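PDB 3RPZ: ADP/ATP-dependent NAD(P)H-hydrate dehydratase from Bacillus subtilis, which catalyses the ATP- or ADP-dependent dehydration of hydrated NAD(P)H, which restores the damaged cofactor to usable NADH or NADPH. Local coordinates for residues L252-E256 and H257-T261; P141-E144 and G145-L149; E67-I70 and P71-P75; E12-R15 and A16-E20; H260-A264 and H265-D269. All coordinates share one frame; numbering follows the deposited sequence. Where two conformers were deposited one is given.

In the fold
Interactions 1 and 5 share His260 and Thr261 and join the end of helix 235-256 to the start of helix 264-277; both meet the second subunit. Interaction 1, partly buried, relies on stacked rings and carbonyl acceptors, whereas the more buried interaction 5 sets a carboxylate and leucines at a helix start. Interaction 3 is also buried, but it is largely aliphatic, on the short helix between strands 60-65 and 81-84. The other two are surface contacts. Interaction 2 uses an arginine to fold a loop onto the start of strand 147-149; interaction 4 ends helix 11-17 with main-chain bonds and one threonine hydroxyl. Interactions 3 and 4 both touch the third subunit.

Interaction 1. Residues L252-E256 and H257-T261; sequences LWTDE and HSAHT
The turn that leads out of helix 235-256 is built on a face-to-face stack of Trp253 and His257, the imidazole lying 3.8 Å from the six-membered indole ring, centroid to centroid, with the planes 10° apart. His257 CB sits over the five-membered ring, 3.4 Å from its centroid, in a CH-pi contact. Histidine suits the place because its ring also carries a donor: ND1 gives a bond of 2.7 Å to Trp253 O, lying in the imidazole plane and on a lone pair of the carbonyl. Trp253 CG is anti to the backbone N (chi1 174°), which sends the indole alongside the turn, where NE1 donates to Ser258 O at 3.1 Å from above the carbonyl plane. Within the turn that oxygen accepts three bonds, since Thr261 OG1 (2.8 Å) and Thr261 N (3.0 Å), closing a type I turn, also reach Ser258 O. With an alanine at Trp253, the His257 ring would probably lose its stacking surface and be less firmly fixed, and Ser258 O would lose its indole donor. The indole also packs on Ile270 of helix 264-277 and on Pro272 of the second subunit, which places the end of helix 235-256 at the subunit interface.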
loop_
_atom_site.group_PDB
_atom_site.type_symbol
_atom_site.label_atom_id
_atom_site.label_comp_id
_atom_site.label_asym_id
_atom_site.label_seq_id
_atom_site.Cartn_x
_atom_site.Cartn_y
_atom_site.Cartn_z
ATOM N N LEU A 252 -1.769 -18.800 -13.945
ATOM C CA LEU A 252 -3.049 -18.262 -13.481
ATOM C C LEU A 252 -3.210 -16.853 -13.972
ATOM O O LEU A 252 -4.248 -16.481 -14.517
ATOM C CB LEU A 252 -3.154 -18.266 -11.946
ATOM C CG LEU A 252 -4.464 -17.694 -11.357
ATOM C CD1 LEU A 252 -4.537 -16.173 -11.341
ATOM C CD2 LEU A 252 -5.706 -18.273 -12.074
ATOM N N TRP A 253 -2.183 -16.025 -13.779
ATOM C CA TRP A 253 -2.260 -14.613 -14.193
ATOM C C TRP A 253 -2.674 -14.453 -15.599
ATOM O O TRP A 253 -3.518 -13.597 -15.930
ATOM C CB TRP A 253 -0.872 -13.962 -14.087
ATOM C CG TRP A 253 -0.747 -12.519 -14.612
ATOM C CD1 TRP A 253 -0.190 -12.097 -15.793
ATOM C CD2 TRP A 253 -1.153 -11.353 -13.923
ATOM N NE1 TRP A 253 -0.236 -10.740 -15.887
ATOM C CE2 TRP A 253 -0.790 -10.248 -14.748
ATOM C CE3 TRP A 253 -1.820 -11.102 -12.698
ATOM C CZ2 TRP A 253 -1.056 -8.951 -14.357
ATOM C CZ3 TRP A 253 -2.039 -9.854 -12.317
ATOM C CH2 TRP A 253 -1.654 -8.762 -13.141
ATOM N N THR A 254 -2.069 -15.220 -16.492
ATOM C CA THR A 254 -2.304 -15.029 -17.915
ATOM C C THR A 254 -3.665 -15.491 -18.390
ATOM O O THR A 254 -4.078 -15.229 -19.525
ATOM C CB THR A 254 -1.174 -15.585 -18.819
ATOM O OG1 THR A 254 -0.943 -16.970 -18.463
ATOM C CG2 THR A 254 0.075 -14.818 -18.635
ATOM N N ASP A 255 -4.447 -16.110 -17.523
ATOM C CA ASP A 255 -5.802 -16.479 -17.930
ATOM C C ASP A 255 -6.629 -15.239 -18.248
ATOM O O ASP A 255 -7.393 -15.245 -19.179
ATOM C CB ASP A 255 -6.542 -17.233 -16.839
ATOM C CG ASP A 255 -6.100 -18.664 -16.689
ATOM O OD1 ASP A 255 -5.401 -19.198 -17.548
ATOM O OD2 ASP A 255 -6.480 -19.242 -15.669
ATOM N N GLU A 256 -6.492 -14.194 -17.445
ATOM C CA GLU A 256 -7.281 -12.991 -17.638
ATOM C C GLU A 256 -6.479 -11.705 -17.725
ATOM O O GLU A 256 -7.084 -10.637 -17.846
ATOM C CB GLU A 256 -8.279 -12.841 -16.518
ATOM C CG GLU A 256 -9.317 -13.928 -16.491
ATOM C CD GLU A 256 -10.348 -13.653 -15.409
ATOM O OE1 GLU A 256 -10.059 -13.885 -14.212
ATOM O OE2 GLU A 256 -11.421 -13.144 -15.756
ATOM N N HIS A 257 -5.165 -11.826 -17.746
ATOM C CA HIS A 257 -4.281 -10.650 -17.804
ATOM C C HIS A 257 -3.223 -10.874 -18.868
ATOM O O HIS A 257 -2.756 -11.998 -19.080
ATOM C CB HIS A 257 -3.555 -10.407 -16.483
ATOM C CG HIS A 257 -4.438 -10.384 -15.272
ATOM N ND1 HIS A 257 -4.822 -11.561 -14.634
ATOM C CD2 HIS A 257 -5.051 -9.376 -14.618
ATOM C CE1 HIS A 257 -5.599 -11.252 -13.606
ATOM N NE2 HIS A 257 -5.757 -9.936 -13.567
ATOM N N SER A 258 -2.759 -9.812 -19.522
ATOM C CA SER A 258 -1.675 -9.961 -20.497
ATOM C C SER A 258 -0.358 -10.337 -19.846
ATOM O O SER A 258 0.048 -9.772 -18.823
ATOM C CB SER A 258 -1.463 -8.660 -21.317
ATOM O OG SER A 258 -0.245 -8.756 -22.056
ATOM N N ALA A 259 0.364 -11.254 -20.483
ATOM C CA ALA A 259 1.661 -11.662 -20.041
ATOM C C ALA A 259 2.696 -10.538 -20.021
ATOM O O ALA A 259 3.701 -10.673 -19.353
ATOM C CB ALA A 259 2.208 -12.837 -20.926
ATOM N N HIS A 260 2.445 -9.449 -20.701
ATOM C CA HIS A 260 3.374 -8.323 -20.655
ATOM C C HIS A 260 3.290 -7.542 -19.391
ATOM O O HIS A 260 4.171 -6.682 -19.145
ATOM C CB HIS A 260 3.076 -7.396 -21.811
ATOM C CG HIS A 260 3.398 -7.987 -23.138
ATOM N ND1 HIS A 260 4.687 -8.229 -23.559
ATOM C CD2 HIS A 260 2.590 -8.379 -24.144
ATOM C CE1 HIS A 260 4.656 -8.761 -24.765
ATOM N NE2 HIS A 260 3.392 -8.831 -25.164
ATOM N N THR A 261 2.271 -7.776 -18.562
ATOM C CA THR A 261 1.847 -6.791 -17.547
ATOM C C THR A 261 2.032 -7.271 -16.103
ATOM O O THR A 261 1.760 -6.482 -15.201
ATOM C CB THR A 261 0.409 -6.358 -17.738
ATOM O OG1 THR A 261 -0.490 -7.460 -17.434
ATOM C CG2 THR A 261 0.117 -5.879 -19.163
HETATM O O HOH W 1 -5.981 -14.317 -14.577
#

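Interaction 2. Residues P141-E144 and G145-L149; sequences PKRE and GPVIL
Arg143 curls back over Gly145 and reaches Val147, folding the loop onto the strand that follows. Its CB points toward residues 145-149, and CG stands between the backbone N and the carbonyl carbon (chi1 64°), which brings CG to 3.5 Å from Gly145 O. CD comes next and rests on a methyl group, 3.7 Å from Val147 CG2, the two side chains crossing at about a right angle. There the chain bends (chi3 -56°) and turns the guanidinium across the loop. NE donates to Leu122 O and NH1 to Cys126 O, both in the loop between helix 112-121 and strand 128-130, so the stronger grips lie outside the two segments. NH2 makes a weak bond to Gly145 O, 3.0 Å long with an angle of only 125° at the hydrogen, while the backbone N of Gly145 lies over one face of the group. Glycine suits this place because a CB would stand 3.3 Å from Arg143 NH2, a tight fit. Arginine suits its own, having an aliphatic stem for the valine and several N-H groups for carbonyls. Strand 147-149 then runs between parallel strands 128-130 and 185-188, with Val147 bonded through its backbone to Val185 and Ile148 packed on Val239 of helix 235-256.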
loop_
_atom_site.group_PDB
_atom_site.type_symbol
_atom_site.label_atom_id
_atom_site.label_comp_id
_atom_site.label_asym_id
_atom_site.label_seq_id
_atom_site.Cartn_x
_atom_site.Cartn_y
_atom_site.Cartn_z
ATOM N N PRO A 141 31.909 -25.935 1.318
ATOM C CA PRO A 141 32.419 -26.855 2.328
ATOM C C PRO A 141 31.473 -28.025 2.573
ATOM O O PRO A 141 30.247 -27.876 2.444
ATOM C CB PRO A 141 32.448 -25.973 3.572
ATOM C CG PRO A 141 31.353 -25.006 3.382
ATOM C CD PRO A 141 31.330 -24.712 1.910
ATOM N N LYS A 142 32.009 -29.173 2.996
ATOM C CA LYS A 142 31.142 -30.259 3.387
ATOM C C LYS A 142 30.369 -29.798 4.616
ATOM O O LYS A 142 30.937 -29.194 5.530
ATOM C CB LYS A 142 31.965 -31.524 3.702
ATOM C CG LYS A 142 31.203 -32.634 4.473
ATOM C CD LYS A 142 29.969 -33.170 3.794
ATOM C CE LYS A 142 29.094 -33.991 4.798
ATOM N NZ LYS A 142 27.681 -34.184 4.314
ATOM N N ARG A 143 29.050 -30.018 4.597
ATOM C CA ARG A 143 28.154 -29.643 5.695
ATOM C C ARG A 143 26.928 -30.557 5.588
ATOM O O ARG A 143 26.707 -31.168 4.528
ATOM C CB ARG A 143 27.810 -28.132 5.599
ATOM C CG ARG A 143 27.039 -27.808 4.348
ATOM C CD ARG A 143 26.828 -26.340 4.083
ATOM N NE ARG A 143 26.179 -25.565 5.151
ATOM C CZ ARG A 143 24.865 -25.311 5.217
ATOM N NH1 ARG A 143 24.396 -24.549 6.209
ATOM N NH2 ARG A 143 23.992 -25.813 4.335
ATOM N N GLU A 144 26.070 -30.584 6.598
ATOM C CA GLU A 144 24.934 -31.514 6.523
ATOM C C GLU A 144 23.770 -30.957 5.671
ATOM O O GLU A 144 23.185 -31.703 4.833
ATOM C CB GLU A 144 24.476 -31.932 7.924
ATOM C CG GLU A 144 23.861 -33.340 7.995
ATOM C CD GLU A 144 24.707 -34.399 7.298
ATOM O OE1 GLU A 144 25.937 -34.448 7.532
ATOM O OE2 GLU A 144 24.141 -35.178 6.500
ATOM N N GLY A 145 23.460 -29.681 5.841
ATOM C CA GLY A 145 22.321 -29.098 5.177
ATOM C C GLY A 145 22.609 -28.819 3.712
ATOM O O GLY A 145 23.757 -28.584 3.333
ATOM N N PRO A 146 21.577 -28.904 2.875
ATOM C CA PRO A 146 21.805 -28.658 1.458
ATOM C C PRO A 146 22.156 -27.192 1.184
ATOM O O PRO A 146 21.729 -26.299 1.945
ATOM C CB PRO A 146 20.466 -29.005 0.798
ATOM C CG PRO A 146 19.481 -29.029 1.953
ATOM C CD PRO A 146 20.187 -29.347 3.154
ATOM N N VAL A 147 22.914 -26.976 0.121
ATOM C CA VAL A 147 23.188 -25.668 -0.420
ATOM C C VAL A 147 22.457 -25.617 -1.747
ATOM O O VAL A 147 22.660 -26.510 -2.592
ATOM C CB VAL A 147 24.664 -25.413 -0.576
ATOM C CG1 VAL A 147 24.946 -24.103 -1.297
ATOM C CG2 VAL A 147 25.377 -25.488 0.810
ATOM N N ILE A 148 21.626 -24.609 -1.951
ATOM C CA ILE A 148 20.778 -24.496 -3.129
ATOM C C ILE A 148 21.125 -23.226 -3.862
ATOM O O ILE A 148 20.943 -22.115 -3.337
ATOM C CB ILE A 148 19.279 -24.500 -2.713
ATOM C CG1 ILE A 148 18.900 -25.797 -1.970
ATOM C CG2 ILE A 148 18.329 -24.206 -3.924
ATOM C CD1 ILE A 148 17.818 -25.547 -0.893
ATOM N N LEU A 149 21.706 -23.359 -5.072
ATOM C CA LEU A 149 22.068 -22.239 -5.905
ATOM C C LEU A 149 20.984 -22.002 -6.911
ATOM O O LEU A 149 20.508 -22.951 -7.533
ATOM C CB LEU A 149 23.390 -22.558 -6.633
ATOM C CG LEU A 149 24.543 -23.090 -5.754
ATOM C CD1 LEU A 149 25.784 -23.255 -6.637
ATOM C CD2 LEU A 149 24.838 -22.144 -4.575
#

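Interaction 3. Residues E67-I70 and P71-P75; sequences ENVI and PLIVP
Ile70 CB and Pro71 CD are pressed together at 3.4 Å, a tight pair that follows from the peptide link between them, the ring CD standing where an amide hydrogen would otherwise be. The proline ring also lies against the carbonyls of the turn before it, with CD 3.2 Å from Glu67 O; proline suits this first turn because amides there have no preceding carbonyl of the helix to bond, and the missing hydrogen costs nothing. The main chain then winds up through Leu72 N to Val69 O (2.9 Å) and Ile73 N to Ile70 O (3.1 Å), both three-residue steps, while Val74 N reaches Ile70 O only weakly. The aliphatic side chains pair four residues apart, one helical turn. Ile73 has CG1 anti to its carbonyl carbon (chi1 -59°) and a further extended chain, which carries CD1 to 4.0 Å from Val69 CG1, and Ile70 CG2 stands 4.2 Å from Val74 CG2. Farther out, Ile70, Ile73 and Val74 pack on Tyr82 of strand 81-84, and Ile73 also touches Ile63 and helix 44-54. Pro71 packs on Leu72 of the third subunit. This short helix connects parallel neighbouring strands 60-65 and 81-84, a beta-alpha-beta crossover, and the Val74 side chain is about 7 Å from a bound hydrated NADPH.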
loop_
_atom_site.group_PDB
_atom_site.type_symbol
_atom_site.label_atom_id
_atom_site.label_comp_id
_atom_site.label_asym_id
_atom_site.label_seq_id
_atom_site.Cartn_x
_atom_site.Cartn_y
_atom_site.Cartn_z
ATOM N N GLU A 67 19.740 -0.610 7.026
ATOM C CA GLU A 67 18.838 0.275 7.716
ATOM C C GLU A 67 17.923 1.026 6.813
ATOM O O GLU A 67 16.767 1.290 7.168
ATOM C CB GLU A 67 19.520 1.357 8.615
ATOM C CG GLU A 67 20.025 0.866 9.838
ATOM C CD GLU A 67 20.343 2.025 10.727
ATOM O OE1 GLU A 67 21.317 2.729 10.366
ATOM O OE2 GLU A 67 19.588 2.274 11.696
ATOM N N ASN A 68 18.401 1.455 5.662
ATOM C CA ASN A 68 17.572 2.245 4.766
ATOM C C ASN A 68 16.523 1.443 4.062
ATOM O O ASN A 68 15.577 2.009 3.531
ATOM C CB ASN A 68 18.414 3.014 3.746
ATOM C CG ASN A 68 19.411 3.950 4.404
ATOM O OD1 ASN A 68 20.546 4.059 3.951
ATOM N ND2 ASN A 68 19.013 4.579 5.500
ATOM N N VAL A 69 16.665 0.104 4.003
ATOM C CA VAL A 69 15.752 -0.791 3.312
ATOM C C VAL A 69 14.593 -1.192 4.206
ATOM O O VAL A 69 13.474 -1.295 3.765
ATOM C CB VAL A 69 16.471 -2.004 2.721
ATOM C CG1 VAL A 69 15.528 -2.945 2.043
ATOM C CG2 VAL A 69 17.607 -1.517 1.775
ATOM N N ILE A 70 14.851 -1.394 5.496
ATOM C CA ILE A 70 13.846 -1.808 6.455
ATOM C C ILE A 70 12.531 -1.043 6.306
ATOM O O ILE A 70 11.482 -1.677 6.187
ATOM C CB ILE A 70 14.414 -1.747 7.893
ATOM C CG1 ILE A 70 15.535 -2.748 8.094
ATOM C CG2 ILE A 70 13.288 -1.986 8.924
ATOM C CD1 ILE A 70 16.230 -2.634 9.452
ATOM N N PRO A 71 12.543 0.304 6.359
ATOM C CA PRO A 71 11.274 1.024 6.328
ATOM C C PRO A 71 10.442 0.830 5.068
ATOM O O PRO A 71 9.244 1.096 5.067
ATOM C CB PRO A 71 11.688 2.453 6.489
ATOM C CG PRO A 71 13.099 2.522 6.038
ATOM C CD PRO A 71 13.692 1.237 6.468
ATOM N N LEU A 72 11.082 0.391 3.980
ATOM C CA LEU A 72 10.412 0.196 2.720
ATOM C C LEU A 72 9.684 -1.116 2.642
ATOM O O LEU A 72 8.788 -1.326 1.792
ATOM C CB LEU A 72 11.421 0.295 1.566
ATOM C CG LEU A 72 12.346 1.480 1.708
ATOM C CD1 LEU A 72 13.316 1.530 0.495
ATOM C CD2 LEU A 72 11.584 2.810 1.942
ATOM N N ILE A 73 10.016 -2.056 3.512
ATOM C CA ILE A 73 9.387 -3.351 3.606
ATOM C C ILE A 73 8.163 -3.368 4.528
ATOM O O ILE A 73 7.125 -3.926 4.192
ATOM C CB ILE A 73 10.411 -4.422 4.091
ATOM C CG1 ILE A 73 11.585 -4.506 3.134
ATOM C CG2 ILE A 73 9.719 -5.781 4.274
ATOM C CD1 ILE A 73 12.802 -5.305 3.660
ATOM N N VAL A 74 8.330 -2.735 5.687
ATOM C CA VAL A 74 7.368 -2.828 6.786
ATOM C C VAL A 74 5.907 -2.608 6.387
ATOM O O VAL A 74 5.053 -3.390 6.760
ATOM C CB VAL A 74 7.768 -1.940 7.978
ATOM C CG1 VAL A 74 6.720 -1.993 9.092
ATOM C CG2 VAL A 74 9.129 -2.435 8.510
ATOM N N PRO A 75 5.562 -1.529 5.661
ATOM C CA PRO A 75 4.150 -1.264 5.420
ATOM C C PRO A 75 3.484 -2.333 4.567
ATOM O O PRO A 75 2.257 -2.559 4.678
ATOM C CB PRO A 75 4.123 0.058 4.684
ATOM C CG PRO A 75 5.474 0.577 4.732
ATOM C CD PRO A 75 6.428 -0.450 5.180
#

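Interaction 4. Residues E12-R15 and A16-E20; sequences EHVR and ATLPE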
loop_
_atom_site.group_PDB
_atom_site.type_symbol
_atom_site.label_atom_id
_atom_site.label_comp_id
_atom_site.label_asym_id
_atom_site.label_seq_id
_atom_site.Cartn_x
_atom_site.Cartn_y
_atom_site.Cartn_z
ATOM N N GLU A 12 0.935 -34.149 -10.198
ATOM C CA GLU A 12 0.789 -35.297 -9.354
ATOM C C GLU A 12 1.873 -35.355 -8.252
ATOM O O GLU A 12 1.586 -35.682 -7.127
ATOM C CB GLU A 12 0.818 -36.537 -10.245
ATOM C CG GLU A 12 -0.384 -36.658 -11.223
ATOM C CD GLU A 12 -0.505 -35.623 -12.391
ATOM O OE1 GLU A 12 0.488 -35.104 -12.955
ATOM O OE2 GLU A 12 -1.675 -35.369 -12.773
ATOM N N HIS A 13 3.105 -35.023 -8.602
ATOM C CA HIS A 13 4.186 -34.998 -7.653
ATOM C C HIS A 13 3.982 -33.870 -6.635
ATOM O O HIS A 13 4.265 -34.050 -5.453
ATOM C CB HIS A 13 5.528 -34.822 -8.358
ATOM C CG HIS A 13 5.950 -36.018 -9.142
ATOM N ND1 HIS A 13 5.785 -36.142 -10.502
ATOM C CD2 HIS A 13 6.609 -37.122 -8.734
ATOM C CE1 HIS A 13 6.291 -37.309 -10.883
ATOM N NE2 HIS A 13 6.781 -37.928 -9.842
ATOM N N VAL A 14 3.527 -32.721 -7.084
ATOM C CA VAL A 14 3.228 -31.584 -6.204
ATOM C C VAL A 14 2.146 -31.970 -5.183
ATOM O O VAL A 14 2.320 -31.823 -3.963
ATOM C CB VAL A 14 2.785 -30.358 -7.027
ATOM C CG1 VAL A 14 2.335 -29.210 -6.122
ATOM C CG2 VAL A 14 3.917 -29.876 -7.930
ATOM N N ARG A 15 1.050 -32.525 -5.694
ATOM C CA ARG A 15 -0.059 -32.881 -4.815
ATOM C C ARG A 15 0.358 -33.912 -3.762
ATOM O O ARG A 15 -0.042 -33.805 -2.611
ATOM C CB ARG A 15 -1.257 -33.412 -5.596
ATOM C CG ARG A 15 -1.943 -32.462 -6.444
ATOM C CD ARG A 15 -3.201 -33.132 -7.032
ATOM N NE ARG A 15 -3.808 -32.123 -7.856
ATOM C CZ ARG A 15 -4.632 -31.205 -7.399
ATOM N NH1 ARG A 15 -5.055 -31.253 -6.122
ATOM N NH2 ARG A 15 -5.059 -30.267 -8.237
ATOM N N ALA A 16 1.200 -34.865 -4.161
ATOM C CA ALA A 16 1.663 -35.907 -3.282
ATOM C C ALA A 16 2.642 -35.462 -2.198
ATOM O O ALA A 16 2.859 -36.213 -1.212
ATOM C CB ALA A 16 2.278 -36.999 -4.153
ATOM N N THR A 17 3.296 -34.310 -2.405
ATOM C CA THR A 17 4.381 -33.889 -1.534
ATOM C C THR A 17 4.158 -32.567 -0.764
ATOM O O THR A 17 4.920 -32.281 0.163
ATOM C CB THR A 17 5.720 -33.762 -2.301
ATOM O OG1 THR A 17 5.596 -32.784 -3.325
ATOM C CG2 THR A 17 6.163 -35.108 -2.881
ATOM N N LEU A 18 3.126 -31.791 -1.101
ATOM C CA LEU A 18 2.856 -30.559 -0.361
ATOM C C LEU A 18 2.476 -30.947 1.059
ATOM O O LEU A 18 1.769 -31.953 1.263
ATOM C CB LEU A 18 1.751 -29.763 -1.009
ATOM C CG LEU A 18 2.139 -28.941 -2.227
ATOM C CD1 LEU A 18 0.900 -28.380 -2.875
ATOM C CD2 LEU A 18 3.109 -27.840 -1.895
ATOM N N PRO A 19 2.947 -30.169 2.042
ATOM C CA PRO A 19 2.733 -30.511 3.448
ATOM C C PRO A 19 1.325 -30.076 3.962
ATOM O O PRO A 19 0.689 -29.190 3.381
ATOM C CB PRO A 19 3.812 -29.704 4.154
ATOM C CG PRO A 19 4.033 -28.517 3.332
ATOM C CD PRO A 19 3.890 -29.050 1.917
ATOM N N GLU A 20 0.910 -30.723 5.055
ATOM C CA GLU A 20 -0.245 -30.252 5.848
ATOM C C GLU A 20 0.169 -29.189 6.812
ATOM O O GLU A 20 1.411 -28.890 7.076
ATOM C CB GLU A 20 -0.946 -31.408 6.582
ATOM C CG GLU A 20 -1.768 -32.291 5.638
ATOM C CD GLU A 20 -2.962 -32.975 6.348
ATOM O OE1 GLU A 20 -2.842 -33.323 7.555
ATOM O OE2 GLU A 20 -4.025 -33.150 5.690
HETATM O O HOH W 2 0.702 -34.132 0.173
#
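Val14 and Leu18 lie side by side and point the same way where helix 11-17 comes to its C-terminal end, Val14 CG1 touching Leu18 CD1 at 3.6 Å. This is the tight flank of the contact: both branched residues are turned to helix 235-256, where they pack on Asn241. Thr17 adds a polar clasp. Its OG1 stands between the backbone N and the carbonyl carbon (chi1 61°), which turns the hydroxyl back down the helix to donate to His13 O at 2.8 Å, tilted 27° from the carbonyl plane. Thr17 OG1 is also hydrogen-bonded to Asn241 ND2, which ties the helix end to helix 235-256. The solvent side is looser. Exposed Ala16, whose lone methyl group offers little to pack, is held mainly through Ala16 N to Glu12 O (3.1 Å), and a water lies 2.9 Å from Arg15 O and 2.7 Å from Leu18 O, where the chain leaves the helix. Arg15 extends its long chain to a salt bridge with Glu11. Val14 O takes two donors: Thr17 N at 3.1 Å, from well above the carbonyl plane, and Leu18 N at 3.0 Å, nearly along the C=O axis.

Interaction 5. Residues H260-A264 and H265-D269; sequences HTLLA and HELSD
Leu263 and Glu266 exchange a pair of hydrogen bonds at the start of helix 264-277. In the first, Leu263 N donates to Glu266 OE1 at 3.0 Å, nearly straight at 165°, meeting the carboxylate on its anti side and 23° out of its plane. The second runs the other way, Glu266 N to Leu263 O at 2.9 Å, and one residue on Leu267 N repeats the step to Ala264 O at 3.0 Å. Glu266 can serve because CG lies anti to its carbonyl carbon (chi1 -64°), which directs the chain back toward the residues before the helix, and the extended chi2 carries the carboxylate as far as Leu263 N.

Apolar contacts fill the inner side. Leu262 CD2 meets Leu267 CD2 at 3.8 Å, the two side chains crossing at about a right angle, while Leu262 CD1 lies 3.9 Å from Glu266 CB. Leucine suits both places, since its two methyls can serve two neighbours at once; Leu267 also packs on Cys249 of helix 235-256. Ala264 is small enough to fit against Thr217, Thr220 and Leu48.

The charged contact leaves the chain, as Glu266 OE1 forms a salt bridge with Arg55 of the second subunit. Were a leucine to replace Glu266, Leu263 N would probably be left without its acceptor and that arginine without its carboxylate partner, though it would keep Thr261 O. One oxygen thus joins loop, helix and subunit interface, and the amide of Leu263 and the arginine are likely to favour the charged carboxylate.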
loop_
_atom_site.group_PDB
_atom_site.type_symbol
_atom_site.label_atom_id
_atom_site.label_comp_id
_atom_site.label_asym_id
_atom_site.label_seq_id
_atom_site.Cartn_x
_atom_site.Cartn_y
_atom_site.Cartn_z
ATOM N N HIS A 260 2.445 -9.449 -20.701
ATOM C CA HIS A 260 3.374 -8.323 -20.655
ATOM C C HIS A 260 3.290 -7.542 -19.391
ATOM O O HIS A 260 4.171 -6.682 -19.145
ATOM C CB HIS A 260 3.076 -7.396 -21.811
ATOM C CG HIS A 260 3.398 -7.987 -23.138
ATOM N ND1 HIS A 260 4.687 -8.229 -23.559
ATOM C CD2 HIS A 260 2.590 -8.379 -24.144
ATOM C CE1 HIS A 260 4.656 -8.761 -24.765
ATOM N NE2 HIS A 260 3.392 -8.831 -25.164
ATOM N N THR A 261 2.271 -7.776 -18.562
ATOM C CA THR A 261 1.847 -6.791 -17.547
ATOM C C THR A 261 2.032 -7.271 -16.103
ATOM O O THR A 261 1.760 -6.482 -15.201
ATOM C CB THR A 261 0.409 -6.358 -17.738
ATOM O OG1 THR A 261 -0.490 -7.460 -17.434
ATOM C CG2 THR A 261 0.117 -5.879 -19.163
ATOM N N LEU A 262 2.511 -8.496 -15.854
ATOM C CA LEU A 262 2.694 -9.008 -14.484
ATOM C C LEU A 262 3.782 -8.242 -13.759
ATOM O O LEU A 262 4.815 -7.969 -14.321
ATOM C CB LEU A 262 3.043 -10.477 -14.528
ATOM C CG LEU A 262 3.271 -11.178 -13.183
ATOM C CD1 LEU A 262 2.025 -11.264 -12.323
ATOM C CD2 LEU A 262 3.845 -12.592 -13.429
ATOM N N LEU A 263 3.561 -7.955 -12.484
ATOM C CA LEU A 263 4.638 -7.477 -11.598
ATOM C C LEU A 263 4.940 -8.594 -10.613
ATOM O O LEU A 263 4.028 -9.227 -10.081
ATOM C CB LEU A 263 4.189 -6.220 -10.873
ATOM C CG LEU A 263 3.830 -5.049 -11.780
ATOM C CD1 LEU A 263 3.257 -3.864 -11.005
ATOM C CD2 LEU A 263 5.091 -4.589 -12.540
ATOM N N ALA A 264 6.212 -8.817 -10.312
ATOM C CA ALA A 264 6.648 -9.943 -9.512
ATOM C C ALA A 264 5.916 -10.073 -8.207
ATOM O O ALA A 264 5.595 -11.199 -7.805
ATOM C CB ALA A 264 8.152 -9.872 -9.247
ATOM N N HIS A 265 5.670 -8.985 -7.484
ATOM C CA HIS A 265 4.993 -9.148 -6.198
ATOM C C HIS A 265 3.648 -9.755 -6.296
ATOM O O HIS A 265 3.171 -10.354 -5.316
ATOM C CB HIS A 265 4.923 -7.813 -5.446
ATOM C CG HIS A 265 4.009 -6.806 -6.017
ATOM N ND1 HIS A 265 2.674 -6.651 -5.676
ATOM C CD2 HIS A 265 4.271 -5.852 -6.936
ATOM C CE1 HIS A 265 2.155 -5.655 -6.388
ATOM N NE2 HIS A 265 3.116 -5.130 -7.127
ATOM N N GLU A 266 2.986 -9.635 -7.452
ATOM C CA GLU A 266 1.682 -10.233 -7.632
ATOM C C GLU A 266 1.723 -11.761 -7.637
ATOM O O GLU A 266 0.752 -12.404 -7.297
ATOM C CB GLU A 266 1.033 -9.735 -8.901
ATOM C CG GLU A 266 0.762 -8.233 -8.807
ATOM C CD GLU A 266 0.261 -7.631 -10.103
ATOM O OE1 GLU A 266 0.886 -7.833 -11.147
ATOM O OE2 GLU A 266 -0.812 -6.906 -10.040
ATOM N N LEU A 267 2.870 -12.359 -7.951
ATOM C CA LEU A 267 3.030 -13.794 -7.821
ATOM C C LEU A 267 2.738 -14.268 -6.399
ATOM O O LEU A 267 2.027 -15.266 -6.201
ATOM C CB LEU A 267 4.445 -14.255 -8.225
ATOM C CG LEU A 267 4.838 -14.050 -9.663
ATOM C CD1 LEU A 267 6.351 -14.196 -9.805
ATOM C CD2 LEU A 267 4.103 -15.062 -10.551
ATOM N N SER A 268 3.245 -13.548 -5.420
ATOM C CA SER A 268 2.988 -13.805 -4.009
ATOM C C SER A 268 1.527 -13.620 -3.609
ATOM O O SER A 268 1.049 -14.253 -2.703
ATOM C CB SER A 268 3.838 -12.876 -3.140
ATOM O OG SER A 268 5.163 -13.079 -3.392
ATOM N N ASP A 269 0.866 -12.682 -4.261
ATOM C CA ASP A 269 -0.534 -12.341 -3.999
ATOM C C ASP A 269 -1.416 -13.500 -4.581
ATOM O O ASP A 269 -2.538 -13.738 -4.100
ATOM C CB ASP A 269 -1.052 -11.024 -4.698
ATOM C CG ASP A 269 -0.443 -9.625 -4.295
ATOM O OD1 ASP A 269 0.103 -9.440 -3.214
ATOM O OD2 ASP A 269 -0.629 -8.654 -5.170
#